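PDB 6EUD: ATP-dependent RNA helicase HrpB from Escherichia coli, which hydrolyses ATP to ADP and phosphate as a DExH-box RNA helicase that binds single-stranded RNA. Local coordinates for residues S772-K776 against G777-E781; Q783-M786 against K787-P791; N628-A631 against E632-Q635. All coordinates share one frame; numbering follows the deposited sequence.

All three contacts are local, each within one short run of chain, and all lie away from the ATP-binding site and the DEFH box. Contacts 1 and 2 share helix 779-789 in the ATP-dependent helicase C-terminal region, near the end of the chain: contact 1 joins the end of helix 771-776 to its start, contact 2 lies at its far end, with centres about 15 Å apart. Contact 3, at the start of helix 631-646, stands apart, its nearest atoms about 23 Å from contact 1. Contacts 1 and 2 are partly buried and contact 3 is a surface contact. An aromatic cluster dominates the first, a methionine-tyrosine touch and a loose ion pair the second, and a threonine N-cap with a bridging water the third.

Contact 1 (S772-K776 against G777-E781); sequences SDFWK and GAYRE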
loop_
_atom_site.group_PDB
_atom_site.type_symbol
_atom_site.label_atom_id
_atom_site.label_comp_id
_atom_site.label_asym_id
_atom_site.label_seq_id
_atom_site.Cartn_x
_atom_site.Cartn_y
_atom_site.Cartn_z
ATOM N N SER A 772 28.315 43.197 14.906
ATOM C CA SER A 772 28.692 44.385 14.136
ATOM C C SER A 772 27.651 45.506 14.234
ATOM O O SER A 772 28.004 46.673 14.408
ATOM C CB SER A 772 28.920 44.012 12.675
ATOM O OG SER A 772 29.405 45.122 11.949
ATOM N N ASP A 773 26.374 45.153 14.135
ATOM C CA ASP A 773 25.297 46.122 14.338
ATOM C C ASP A 773 25.273 46.662 15.760
ATOM O O ASP A 773 24.866 47.797 16.001
ATOM C CB ASP A 773 23.932 45.507 14.029
ATOM C CG ASP A 773 23.702 45.324 12.556
ATOM O OD1 ASP A 773 24.485 45.898 11.768
ATOM O OD2 ASP A 773 22.738 44.617 12.188
ATOM N N PHE A 774 25.682 45.838 16.715
ATOM C CA PHE A 774 25.607 46.245 18.106
ATOM C C PHE A 774 26.634 47.336 18.424
ATOM O O PHE A 774 26.297 48.362 19.021
ATOM C CB PHE A 774 25.805 45.056 19.035
ATOM C CG PHE A 774 25.938 45.451 20.460
ATOM C CD1 PHE A 774 24.830 45.885 21.179
ATOM C CD2 PHE A 774 27.179 45.439 21.079
ATOM C CE1 PHE A 774 24.958 46.282 22.512
ATOM C CE2 PHE A 774 27.318 45.832 22.401
ATOM C CZ PHE A 774 26.203 46.255 23.121
ATOM N N TRP A 775 27.881 47.103 18.023
ATOM C CA TRP A 775 28.927 48.105 18.177
ATOM C C TRP A 775 28.505 49.469 17.600
ATOM O O TRP A 775 28.707 50.504 18.234
ATOM C CB TRP A 775 30.225 47.651 17.498
ATOM C CG TRP A 775 30.955 46.447 18.089
ATOM C CD1 TRP A 775 31.654 45.508 17.383
ATOM C CD2 TRP A 775 31.071 46.064 19.477
ATOM N NE1 TRP A 775 32.196 44.576 18.231
ATOM C CE2 TRP A 775 31.858 44.893 19.522
ATOM C CE3 TRP A 775 30.584 46.591 20.680
ATOM C CZ2 TRP A 775 32.181 44.246 20.723
ATOM C CZ3 TRP A 775 30.906 45.952 21.869
ATOM C CH2 TRP A 775 31.695 44.792 21.881
ATOM N N LYS A 776 27.918 49.462 16.403
ATOM C CA LYS A 776 27.467 50.695 15.756
ATOM C C LYS A 776 26.139 51.204 16.322
ATOM O O LYS A 776 25.827 52.386 16.219
ATOM C CB LYS A 776 27.331 50.480 14.246
ATOM C CG LYS A 776 28.632 50.164 13.534
ATOM C CD LYS A 776 28.380 49.639 12.126
ATOM C CE LYS A 776 29.691 49.385 11.383
ATOM N NZ LYS A 776 30.413 50.652 11.024
ATOM N N GLY A 777 25.353 50.317 16.920
ATOM C CA GLY A 777 24.013 50.675 17.352
ATOM C C GLY A 777 23.858 50.892 18.842
ATOM O O GLY A 777 24.268 51.924 19.373
ATOM N N ALA A 778 23.273 49.907 19.522
ATOM C CA ALA A 778 22.902 50.038 20.927
ATOM C C ALA A 778 24.101 50.153 21.867
ATOM O O ALA A 778 23.928 50.454 23.049
ATOM C CB ALA A 778 22.030 48.869 21.344
ATOM N N TYR A 779 25.310 49.930 21.353
ATOM C CA TYR A 779 26.496 50.012 22.202
ATOM C C TYR A 779 26.697 51.402 22.807
ATOM O O TYR A 779 27.118 51.509 23.956
ATOM C CB TYR A 779 27.767 49.609 21.443
ATOM C CG TYR A 779 29.037 49.812 22.266
ATOM C CD1 TYR A 779 29.419 48.891 23.247
ATOM C CD2 TYR A 779 29.842 50.929 22.079
ATOM C CE1 TYR A 779 30.575 49.079 24.003
ATOM C CE2 TYR A 779 30.994 51.125 22.835
ATOM C CZ TYR A 779 31.358 50.198 23.790
ATOM O OH TYR A 779 32.506 50.408 24.536
ATOM N N ARG A 780 26.413 52.462 22.052
ATOM C CA ARG A 780 26.698 53.807 22.556
ATOM C C ARG A 780 25.813 54.133 23.754
ATOM O O ARG A 780 26.152 54.985 24.568
ATOM C CB ARG A 780 26.529 54.863 21.458
ATOM C CG ARG A 780 25.709 54.387 20.286
ATOM C CD ARG A 780 25.142 55.519 19.440
ATOM N NE ARG A 780 24.295 54.982 18.374
ATOM C CZ ARG A 780 23.676 55.718 17.457
ATOM N NH1 ARG A 780 23.794 57.040 17.473
ATOM N NH2 ARG A 780 22.929 55.126 16.533
ATOM N N GLU A 781 24.688 53.436 23.872
ATOM C CA GLU A 781 23.800 53.628 25.009
ATOM C C GLU A 781 24.183 52.708 26.168
ATOM O O GLU A 781 23.935 53.024 27.332
ATOM C CB GLU A 781 22.348 53.405 24.591
ATOM C CG GLU A 781 21.867 54.361 23.492
ATOM C CD GLU A 781 22.324 55.815 23.696
ATOM O OE1 GLU A 781 22.232 56.326 24.836
ATOM O OE2 GLU A 781 22.764 56.457 22.712
#
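F774 offers one face of its ring to Y779, whose CB sits over it, 4.1 Å from the centroid and 19° off the normal, a CH-pi contact. With W775 the two form an aromatic cluster across the helix-to-helix junction where helix 771-776 gives way at G777 and helix 779-789 follows. W775 points the edge of its six-membered ring toward the face of Y779 in an offset T-shaped pair, planes at 84°, with W775 CZ3 3.6 Å from Y779 CD1. In Y779, CG lies opposite the backbone N (chi1 175°), which swings the ring out to meet the edge of the W775 indole while CB stays over F774. Main-chain bonds span the same junction: Y779 N donates to F774 O at 3.0 Å, whereas G777 N makes weak bonds to D773 O and F774 O. An alanine here in place of F774 removes the face under Y779 CB and would probably open a gap between Y779, Q766 of strand 764-768 and M734. Outside, P799 touches both W775 and Y779; W775 NE1 bonds to E740 O and Y779 OH to P796 O, so the buried polar ends are satisfied. On the exposed side, R780 NE donates to G777 O at 3.2 Å, the oxygen lying at the edge of the guanidinium.

Contact 2 (Q783-M786 against K787-P791); sequences QKEM and KGRYP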
loop_
_atom_site.group_PDB
_atom_site.type_symbol
_atom_site.label_atom_id
_atom_site.label_comp_id
_atom_site.label_asym_id
_atom_site.label_seq_id
_atom_site.Cartn_x
_atom_site.Cartn_y
_atom_site.Cartn_z
ATOM N N GLN A 783 27.445 51.864 26.584
ATOM C CA GLN A 783 28.722 52.444 26.982
ATOM C C GLN A 783 28.564 53.522 28.040
ATOM O O GLN A 783 29.427 53.690 28.898
ATOM C CB GLN A 783 29.439 53.035 25.771
ATOM C CG GLN A 783 30.782 53.659 26.101
ATOM C CD GLN A 783 31.396 54.383 24.926
ATOM O OE1 GLN A 783 30.704 54.749 23.975
ATOM N NE2 GLN A 783 32.710 54.563 24.966
ATOM N N LYS A 784 27.471 54.267 27.979
ATOM C CA LYS A 784 27.295 55.348 28.935
ATOM C C LYS A 784 26.899 54.779 30.302
ATOM O O LYS A 784 27.316 55.311 31.331
ATOM C CB LYS A 784 26.272 56.376 28.425
ATOM C CG LYS A 784 24.813 56.000 28.608
ATOM C CD LYS A 784 23.905 57.179 28.289
ATOM C CE LYS A 784 22.452 56.857 28.601
ATOM N NZ LYS A 784 21.545 57.997 28.302
ATOM N N GLU A 785 26.134 53.688 30.323
ATOM C CA GLU A 785 25.744 53.095 31.600
ATOM C C GLU A 785 26.892 52.290 32.205
ATOM O O GLU A 785 26.992 52.141 33.429
ATOM C CB GLU A 785 24.506 52.210 31.456
ATOM C CG GLU A 785 23.913 51.815 32.813
ATOM C CD GLU A 785 22.673 50.946 32.708
ATOM O OE1 GLU A 785 22.743 49.744 33.053
ATOM O OE2 GLU A 785 21.621 51.475 32.297
ATOM N N MET A 786 27.764 51.776 31.347
ATOM C CA MET A 786 28.953 51.080 31.823
ATOM C C MET A 786 30.004 52.077 32.305
ATOM O O MET A 786 30.886 51.735 33.098
ATOM C CB MET A 786 29.523 50.175 30.728
ATOM C CG MET A 786 28.573 49.076 30.295
ATOM S SD MET A 786 27.701 48.348 31.691
ATOM C CE MET A 786 29.011 47.376 32.331
ATOM N N LYS A 787 29.906 53.312 31.823
ATOM C CA LYS A 787 30.742 54.388 32.335
ATOM C C LYS A 787 30.179 54.931 33.650
ATOM O O LYS A 787 30.868 55.647 34.375
ATOM C CB LYS A 787 30.884 55.502 31.299
ATOM C CG LYS A 787 31.922 55.189 30.243
ATOM C CD LYS A 787 32.122 56.345 29.285
ATOM C CE LYS A 787 33.290 56.065 28.352
ATOM N NZ LYS A 787 33.483 57.152 27.358
ATOM N N GLY A 788 28.939 54.560 33.961
ATOM C CA GLY A 788 28.289 54.992 35.187
ATOM C C GLY A 788 28.314 54.001 36.342
ATOM O O GLY A 788 28.555 54.384 37.486
ATOM N N ARG A 789 28.062 52.726 36.059
ATOM C CA ARG A 789 28.004 51.735 37.128
ATOM C C ARG A 789 29.354 51.055 37.341
ATOM O O ARG A 789 29.600 50.467 38.395
ATOM C CB ARG A 789 26.925 50.698 36.837
ATOM C CG ARG A 789 26.569 49.833 38.032
ATOM C CD ARG A 789 25.277 49.101 37.771
ATOM N NE ARG A 789 24.214 50.036 37.424
ATOM C CZ ARG A 789 23.010 49.668 37.006
ATOM N NH1 ARG A 789 22.724 48.380 36.870
ATOM N NH2 ARG A 789 22.097 50.584 36.713
ATOM N N TYR A 790 30.230 51.143 36.344
ATOM C CA TYR A 790 31.578 50.583 36.469
ATOM C C TYR A 790 32.630 51.506 35.861
ATOM O O TYR A 790 33.243 51.169 34.844
ATOM C CB TYR A 790 31.657 49.196 35.812
ATOM C CG TYR A 790 30.643 48.217 36.356
ATOM C CD1 TYR A 790 30.825 47.621 37.597
ATOM C CD2 TYR A 790 29.500 47.897 35.634
ATOM C CE1 TYR A 790 29.898 46.735 38.108
ATOM C CE2 TYR A 790 28.565 47.006 36.132
ATOM C CZ TYR A 790 28.769 46.428 37.372
ATOM O OH TYR A 790 27.847 45.547 37.883
ATOM N N PRO A 791 32.857 52.668 36.495
ATOM C CA PRO A 791 33.780 53.671 35.950
ATOM C C PRO A 791 35.237 53.219 36.029
ATOM O O PRO A 791 36.117 53.876 35.468
ATOM C CB PRO A 791 33.535 54.895 36.844
ATOM C CG PRO A 791 33.109 54.312 38.154
ATOM C CD PRO A 791 32.327 53.057 37.814
#
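M786 and Y790 make the apolar part of this contact, running side by side near the end of helix 779-789, with M786 CE 3.4 Å from Y790 CD2. Bends at chi2 and chi3 (-40° and -76°) turn the thioether so that its methyl, not its sulfur, meets the ring. P760 and W795 also pack on M786, and Y790 OH bonds to R763.

The charged pair lies on the solvent side. E785 and R789 point the same way, the arginine bent at chi3, and E785 OE1 sits over one face of the guanidinium, 3.8 Å from R789 NH2. No N-H aims at the oxygen, so the long salt bridge rests on electrostatics without a hydrogen bond.

A polar pair runs alongside: Q783 NE2 bonds to W795 O and D797 OD1, and K787 only packs beside it, NZ 3.6 Å from Q783 NE2.

Backbone bonds carry the rest. R789 N reaches E785 O at 2.9 Å, a fairly straight bond (159°); K787 N to Q783 O is more bent, and Y790 N to M786 O is weak at 3.4 Å. The chemistry thus implies a helix end probably held by buried M786 and Q783 together with the partly exposed Y790, while its exposed charges are probably only loosely paired.

Contact 3 (N628-A631 against E632-Q635); sequences NWTA and EAEQ
T630, the N-cap residue of helix 631-646, turns its hydroxyl between its own backbone N and carbonyl carbon (chi1 58°), so that OG1 accepts from A633 N at 3.1 Å in a nearly straight bond. One residue earlier, W629 has CG opposite its carbonyl carbon (chi1 -72°), and this swings the indole back beside the same turn, where its CE3 comes 4.1 Å from A633 CB. The capping threonine therefore takes up an amide of the helix's first turn, and the indole packs against the A633 methyl.

The regular helix bonds start at once. E634 N gives a straight bond to T630 O at 2.9 Å (171°), and Q635 N follows with one to A631 O. E634 crosses the indole at a slant, its OE1 3.9 Å from W629 CE3 with carboxylate and ring planes steeply inclined; its other oxygen, OE2, forms a salt bridge with R637.

Beyond the two segments, helix 686-692 lies against this start through I686, which touches both W629 and A633, while W629 NE1 bonds to L624 O and Q635 OE1 to Y722 N. On the exposed side E632 stretches out from the helix, and a water joins it to the cap, lying 2.6 Å from T630 OG1 and donating to E632 OE1 at 2.8 Å.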
loop_
_atom_site.group_PDB
_atom_site.type_symbol
_atom_site.label_atom_id
_atom_site.label_comp_id
_atom_site.label_asym_id
_atom_site.label_seq_id
_atom_site.Cartn_x
_atom_site.Cartn_y
_atom_site.Cartn_z
ATOM N N ASN A 628 22.179 7.821 33.009
ATOM C CA ASN A 628 22.722 9.058 33.574
ATOM C C ASN A 628 22.988 10.123 32.518
ATOM O O ASN A 628 24.051 10.144 31.886
ATOM C CB ASN A 628 24.010 8.790 34.343
ATOM C CG ASN A 628 24.515 10.019 35.048
ATOM O OD1 ASN A 628 23.735 10.910 35.382
ATOM N ND2 ASN A 628 25.824 10.081 35.287
ATOM N N TRP A 629 22.022 11.014 32.343
ATOM C CA TRP A 629 22.138 12.071 31.353
ATOM C C TRP A 629 22.752 13.330 31.946
ATOM O O TRP A 629 22.036 14.207 32.425
ATOM C CB TRP A 629 20.763 12.363 30.756
ATOM C CG TRP A 629 20.340 11.263 29.859
ATOM C CD1 TRP A 629 19.616 10.157 30.197
ATOM C CD2 TRP A 629 20.670 11.126 28.471
ATOM N NE1 TRP A 629 19.460 9.348 29.094
ATOM C CE2 TRP A 629 20.102 9.920 28.024
ATOM C CE3 TRP A 629 21.389 11.913 27.564
ATOM C CZ2 TRP A 629 20.221 9.479 26.695
ATOM C CZ3 TRP A 629 21.515 11.477 26.240
ATOM C CH2 TRP A 629 20.933 10.268 25.821
ATOM N N THR A 630 24.083 13.409 31.927
ATOM C CA THR A 630 24.789 14.614 32.373
ATOM C C THR A 630 24.503 15.762 31.410
ATOM O O THR A 630 24.105 15.517 30.259
ATOM C CB THR A 630 26.313 14.405 32.444
ATOM O OG1 THR A 630 26.789 14.005 31.153
ATOM C CG2 THR A 630 26.667 13.346 33.450
ATOM N N ALA A 631 24.708 16.998 31.876
ATOM C CA ALA A 631 24.641 18.179 31.020
ATOM C C ALA A 631 25.478 17.979 29.760
ATOM O O ALA A 631 25.046 18.338 28.647
ATOM C CB ALA A 631 25.097 19.414 31.764
ATOM N N GLU A 632 26.647 17.362 29.927
ATOM C CA GLU A 632 27.549 17.110 28.801
ATOM C C GLU A 632 27.001 16.090 27.780
ATOM O O GLU A 632 27.075 16.315 26.562
ATOM C CB GLU A 632 28.907 16.638 29.312
ATOM C CG GLU A 632 29.915 16.440 28.207
ATOM C CD GLU A 632 31.198 15.823 28.704
ATOM O OE1 GLU A 632 31.135 14.768 29.370
ATOM O OE2 GLU A 632 32.267 16.416 28.458
ATOM N N ALA A 633 26.467 14.973 28.275
ATOM C CA ALA A 633 25.842 13.973 27.403
ATOM C C ALA A 633 24.679 14.567 26.640
ATOM O O ALA A 633 24.566 14.361 25.443
ATOM C CB ALA A 633 25.368 12.753 28.200
ATOM N N GLU A 634 23.825 15.307 27.334
ATOM C CA GLU A 634 22.652 15.917 26.715
ATOM C C GLU A 634 23.058 16.958 25.684
ATOM O O GLU A 634 22.487 17.015 24.602
ATOM C CB GLU A 634 21.737 16.548 27.783
ATOM C CG GLU A 634 20.562 17.348 27.221
ATOM C CD GLU A 634 19.602 16.483 26.381
ATOM O OE1 GLU A 634 19.607 15.241 26.544
ATOM O OE2 GLU A 634 18.831 17.044 25.570
ATOM N N GLN A 635 24.044 17.788 26.022
ATOM C CA GLN A 635 24.569 18.784 25.079
ATOM C C GLN A 635 25.140 18.101 23.830
ATOM O O GLN A 635 24.939 18.576 22.712
ATOM C CB GLN A 635 25.638 19.659 25.747
ATOM C CG GLN A 635 25.054 20.814 26.567
ATOM C CD GLN A 635 24.294 21.790 25.697
ATOM O OE1 GLN A 635 24.887 22.522 24.884
ATOM N NE2 GLN A 635 22.971 21.783 25.824
HETATM O O HOH W 1 29.314 13.400 30.935
#